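Local coordinates for putative endonuclease/exonuclease/phosphatase family protein (Bacteroides thetaiotaomicron, PDB 3MPR) that probably acts as a metal-dependent nuclease of the DNase I-like endonuclease/exonuclease/phosphatase family, cleaving phosphodiester bonds in nucleic acids, at residues E82-F93 with E135-M143. Residues are numbered along the deposited sequence; the frame is centred on the assembly and turned at random.
Sequences EHSAIFYRTDKF and EFLFFNLHM
Ile86 lays its branches against Phe138 and Asn140 in the interface between the two beta-sheets of the DNase I-like sandwich. Strand 86-89 belongs to one sheet and strand 135-142 to the other; no backbone-to-backbone hydrogen bond joins them, and side chains make the contact. The branches of Ile86 share the work: CD1 lies 3.8 Å from Phe138 CD1, CG2 sits by the same ring's CD1 and CE1, and CG1 slides past Asn140 CB at 3.6 Å. A chi1 of -166° swings the Phe138 ring away from its backbone N and across to Ile86; Val9 of strand 5-13 and Ile174 of strand 173-178 also pack on it.

Farther along, Phe93 and Phe136 cross at about a right angle, their ring planes 79° apart. Phe93 CE2 comes to the edge of the Phe136 ring, 3.9 Å from CZ, and Leu7 touches both rings.

Toward the metal-site end the interface turns polar. Asn140 ND2 gives a weak, bent hydrogen bond to Ser84 O (2.9 Å) and is also hydrogen-bonded to Thr49 O, while its OD1 accepts from Gln50 NE2 and is also hydrogen-bonded to Thr176 OG1. This buried amide is thus gripped at both ends, which fixes its rotation and ties it to both sheets. Ser84 OG passes over Leu141 CA at 3.6 Å but is hydrogen-bonded to Ile121 O.

Glu82 and His142 both touch Glu51, a magnesium ligand in a structure of this protein, though no magnesium is bound here. The Glu82 chain runs extended beyond CG, but OE1 stops 4.1 Å from His142 ND1. One water bridges them, donating to Glu82 OE1 and lying in the imidazole plane, 2.8 Å from His142 ND1.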
loop_
_atom_site.group_PDB
_atom_site.type_symbol
_atom_site.label_atom_id
_atom_site.label_comp_id
_atom_site.label_asym_id
_atom_site.label_seq_id
_atom_site.Cartn_x
_atom_site.Cartn_y
_atom_site.Cartn_z
ATOM N N GLU A 82 -6.838 -18.881 20.728
ATOM C CA GLU A 82 -6.261 -17.898 19.813
ATOM C C GLU A 82 -4.751 -17.846 19.984
ATOM O O GLU A 82 -4.235 -18.190 21.043
ATOM C CB GLU A 82 -6.849 -16.523 20.090
ATOM C CG GLU A 82 -8.362 -16.483 19.919
ATOM C CD GLU A 82 -8.913 -15.081 20.026
ATOM O OE1 GLU A 82 -8.118 -14.135 20.242
ATOM O OE2 GLU A 82 -10.140 -14.929 19.897
ATOM N N HIS A 83 -4.055 -17.424 18.932
ATOM C CA HIS A 83 -2.602 -17.298 18.954
ATOM C C HIS A 83 -2.196 -15.837 18.821
ATOM O O HIS A 83 -2.969 -14.995 18.330
ATOM C CB HIS A 83 -1.967 -18.055 17.780
ATOM C CG HIS A 83 -2.152 -19.546 17.828
ATOM N ND1 HIS A 83 -3.384 -20.150 17.707
ATOM C CD2 HIS A 83 -1.251 -20.553 17.944
ATOM C CE1 HIS A 83 -3.237 -21.463 17.765
ATOM N NE2 HIS A 83 -1.951 -21.734 17.898
ATOM N N SER A 84 -0.972 -15.555 19.259
ATOM C CA SER A 84 -0.259 -14.340 18.889
ATOM C C SER A 84 0.836 -14.744 17.905
ATOM O O SER A 84 2.021 -14.474 18.118
ATOM C CB SER A 84 0.350 -13.692 20.132
ATOM O OG SER A 84 -0.682 -13.255 21.011
ATOM N N ALA A 85 0.442 -15.411 16.825
ATOM C CA ALA A 85 1.427 -16.010 15.935
ATOM C C ALA A 85 2.227 -14.971 15.153
ATOM O O ALA A 85 1.671 -13.974 14.701
ATOM C CB ALA A 85 0.762 -16.983 14.990
ATOM N N ILE A 86 3.523 -15.226 14.990
ATOM C CA ILE A 86 4.407 -14.366 14.183
ATOM C C ILE A 86 4.737 -15.073 12.870
ATOM O O ILE A 86 5.185 -16.222 12.882
ATOM C CB ILE A 86 5.711 -14.037 14.952
ATOM C CG1 ILE A 86 5.391 -13.252 16.233
ATOM C CG2 ILE A 86 6.705 -13.257 14.080
ATOM C CD1 ILE A 86 6.519 -13.291 17.292
ATOM N N PHE A 87 4.474 -14.406 11.743
ATOM C CA PHE A 87 4.790 -14.940 10.423
ATOM C C PHE A 87 6.054 -14.269 9.909
ATOM O O PHE A 87 6.277 -13.087 10.169
ATOM C CB PHE A 87 3.640 -14.664 9.428
ATOM C CG PHE A 87 2.457 -15.589 9.577
ATOM C CD1 PHE A 87 1.538 -15.410 10.599
ATOM C CD2 PHE A 87 2.246 -16.607 8.662
ATOM C CE1 PHE A 87 0.456 -16.249 10.732
ATOM C CE2 PHE A 87 1.159 -17.448 8.788
ATOM C CZ PHE A 87 0.261 -17.267 9.826
ATOM N N TYR A 88 6.879 -15.006 9.167
ATOM C CA TYR A 88 8.106 -14.426 8.633
ATOM C C TYR A 88 8.504 -15.124 7.343
ATOM O O TYR A 88 8.103 -16.261 7.099
ATOM C CB TYR A 88 9.237 -14.508 9.660
ATOM C CG TYR A 88 9.627 -15.930 9.972
ATOM C CD1 TYR A 88 8.845 -16.711 10.806
ATOM C CD2 TYR A 88 10.760 -16.504 9.405
ATOM C CE1 TYR A 88 9.186 -18.028 11.086
ATOM C CE2 TYR A 88 11.107 -17.816 9.681
ATOM C CZ TYR A 88 10.310 -18.567 10.527
ATOM O OH TYR A 88 10.622 -19.875 10.811
ATOM N N ARG A 89 9.271 -14.431 6.501
ATOM C CA ARG A 89 9.757 -15.013 5.247
ATOM C C ARG A 89 10.923 -15.932 5.541
ATOM O O ARG A 89 11.933 -15.489 6.077
ATOM C CB ARG A 89 10.227 -13.922 4.289
ATOM C CG ARG A 89 9.098 -13.141 3.667
ATOM C CD ARG A 89 9.598 -12.342 2.491
ATOM N NE ARG A 89 10.156 -13.201 1.450
ATOM C CZ ARG A 89 10.382 -12.787 0.207
ATOM N NH1 ARG A 89 10.079 -11.541 -0.134
ATOM N NH2 ARG A 89 10.899 -13.612 -0.693
ATOM N N THR A 90 10.803 -17.205 5.183
ATOM C CA THR A 90 11.856 -18.146 5.552
ATOM C C THR A 90 13.135 -17.890 4.749
ATOM O O THR A 90 14.237 -18.232 5.189
ATOM C CB THR A 90 11.418 -19.621 5.414
ATOM O OG1 THR A 90 11.028 -19.889 4.066
ATOM C CG2 THR A 90 10.255 -19.932 6.348
ATOM N N ASP A 91 12.996 -17.289 3.574
ATOM C CA ASP A 91 14.184 -16.987 2.774
ATOM C C ASP A 91 14.961 -15.787 3.307
ATOM O O ASP A 91 16.085 -15.538 2.867
ATOM C CB ASP A 91 13.850 -16.827 1.276
ATOM C CG ASP A 91 13.049 -15.557 0.961
ATOM O OD1 ASP A 91 12.637 -14.832 1.886
ATOM O OD2 ASP A 91 12.815 -15.292 -0.239
ATOM N N LYS A 92 14.381 -15.061 4.269
ATOM C CA LYS A 92 15.052 -13.882 4.835
ATOM C C LYS A 92 15.624 -14.031 6.252
ATOM O O LYS A 92 16.608 -13.379 6.587
ATOM C CB LYS A 92 14.117 -12.674 4.805
ATOM C CG LYS A 92 14.006 -12.025 3.436
ATOM C CD LYS A 92 13.011 -10.873 3.486
ATOM C CE LYS A 92 12.564 -10.471 2.089
ATOM N NZ LYS A 92 13.428 -9.406 1.534
ATOM N N PHE A 93 15.018 -14.884 7.077
ATOM C CA PHE A 93 15.423 -14.975 8.479
ATOM C C PHE A 93 15.621 -16.412 8.906
ATOM O O PHE A 93 14.885 -17.302 8.466
ATOM C CB PHE A 93 14.351 -14.357 9.390
ATOM C CG PHE A 93 13.925 -12.980 8.977
ATOM C CD1 PHE A 93 12.792 -12.800 8.203
ATOM C CD2 PHE A 93 14.666 -11.862 9.358
ATOM C CE1 PHE A 93 12.393 -11.525 7.815
ATOM C CE2 PHE A 93 14.278 -10.590 8.970
ATOM C CZ PHE A 93 13.140 -10.420 8.197
ATOM N N GLU A 135 20.836 -9.513 14.216
ATOM C CA GLU A 135 19.976 -10.243 15.149
ATOM C C GLU A 135 19.076 -9.303 15.954
ATOM O O GLU A 135 19.505 -8.237 16.377
ATOM C CB GLU A 135 20.832 -11.093 16.096
ATOM C CG GLU A 135 21.585 -12.195 15.373
ATOM C CD GLU A 135 22.366 -13.093 16.315
ATOM O OE1 GLU A 135 21.848 -13.420 17.403
ATOM O OE2 GLU A 135 23.500 -13.464 15.963
ATOM N N PHE A 136 17.830 -9.716 16.174
ATOM C CA PHE A 136 16.854 -8.884 16.886
ATOM C C PHE A 136 15.772 -9.760 17.511
ATOM O O PHE A 136 15.600 -10.917 17.124
ATOM C CB PHE A 136 16.210 -7.843 15.944
ATOM C CG PHE A 136 15.428 -8.449 14.800
ATOM C CD1 PHE A 136 14.045 -8.588 14.871
ATOM C CD2 PHE A 136 16.079 -8.876 13.650
ATOM C CE1 PHE A 136 13.323 -9.149 13.814
ATOM C CE2 PHE A 136 15.376 -9.433 12.601
ATOM C CZ PHE A 136 13.993 -9.572 12.677
ATOM N N LEU A 137 15.066 -9.211 18.495
ATOM C CA LEU A 137 13.917 -9.880 19.088
ATOM C C LEU A 137 12.647 -9.295 18.493
ATOM O O LEU A 137 12.558 -8.092 18.266
ATOM C CB LEU A 137 13.886 -9.670 20.603
ATOM C CG LEU A 137 15.048 -10.296 21.377
ATOM C CD1 LEU A 137 15.067 -9.791 22.833
ATOM C CD2 LEU A 137 14.920 -11.816 21.309
ATOM N N PHE A 138 11.667 -10.154 18.242
ATOM C CA PHE A 138 10.353 -9.711 17.767
ATOM C C PHE A 138 9.302 -10.304 18.703
ATOM O O PHE A 138 9.200 -11.523 18.812
ATOM C CB PHE A 138 10.139 -10.234 16.343
ATOM C CG PHE A 138 8.995 -9.587 15.607
ATOM C CD1 PHE A 138 7.681 -9.939 15.884
ATOM C CD2 PHE A 138 9.238 -8.682 14.588
ATOM C CE1 PHE A 138 6.627 -9.356 15.191
ATOM C CE2 PHE A 138 8.185 -8.098 13.887
ATOM C CZ PHE A 138 6.885 -8.429 14.191
ATOM N N PHE A 139 8.533 -9.446 19.377
ATOM C CA PHE A 139 7.491 -9.877 20.308
ATOM C C PHE A 139 6.133 -9.529 19.737
ATOM O O PHE A 139 6.001 -8.509 19.072
ATOM C CB PHE A 139 7.616 -9.110 21.627
ATOM C CG PHE A 139 8.842 -9.450 22.426
ATOM C CD1 PHE A 139 10.049 -8.843 22.160
ATOM C CD2 PHE A 139 8.767 -10.362 23.468
ATOM C CE1 PHE A 139 11.178 -9.154 22.920
ATOM C CE2 PHE A 139 9.882 -10.670 24.225
ATOM C CZ PHE A 139 11.081 -10.066 23.951
ATOM N N ASN A 140 5.117 -10.333 20.050
ATOM C CA ASN A 140 3.767 -10.079 19.563
ATOM C C ASN A 140 2.753 -10.519 20.616
ATOM O O ASN A 140 2.920 -11.568 21.227
ATOM C CB ASN A 140 3.565 -10.828 18.246
ATOM C CG ASN A 140 2.184 -10.649 17.673
ATOM O OD1 ASN A 140 1.672 -9.531 17.583
ATOM N ND2 ASN A 140 1.567 -11.760 17.268
ATOM N N LEU A 141 1.714 -9.719 20.843
ATOM C CA LEU A 141 0.754 -10.041 21.897
ATOM C C LEU A 141 -0.631 -9.476 21.608
ATOM O O LEU A 141 -0.834 -8.736 20.647
ATOM C CB LEU A 141 1.252 -9.535 23.269
ATOM C CG LEU A 141 1.534 -8.031 23.451
ATOM C CD1 LEU A 141 0.244 -7.210 23.559
ATOM C CD2 LEU A 141 2.377 -7.800 24.691
ATOM N N HIS A 142 -1.574 -9.838 22.466
ATOM C CA HIS A 142 -2.933 -9.332 22.413
ATOM C C HIS A 142 -3.366 -9.155 23.861
ATOM O O HIS A 142 -3.502 -10.133 24.593
ATOM C CB HIS A 142 -3.843 -10.338 21.699
ATOM C CG HIS A 142 -5.242 -9.848 21.498
ATOM N ND1 HIS A 142 -6.167 -10.527 20.735
ATOM C CD2 HIS A 142 -5.872 -8.739 21.955
ATOM C CE1 HIS A 142 -7.310 -9.860 20.735
ATOM N NE2 HIS A 142 -7.159 -8.774 21.472
HETATM N N MSE A 143 -3.544 -7.902 24.268
HETATM C CA MSE A 143 -3.830 -7.535 25.654
HETATM C C MSE A 143 -5.270 -7.865 26.074
HETATM O O MSE A 143 -6.145 -8.059 25.231
HETATM C CB MSE A 143 -3.601 -6.038 25.837
HETATM C CG MSE A 143 -2.171 -5.569 25.679
HETATM SE SE MSE A 143 -1.139 -6.143 27.241
HETATM C CE MSE A 143 0.062 -4.623 27.382
HETATM O O HOH W 1 -5.412 -13.161 20.043
#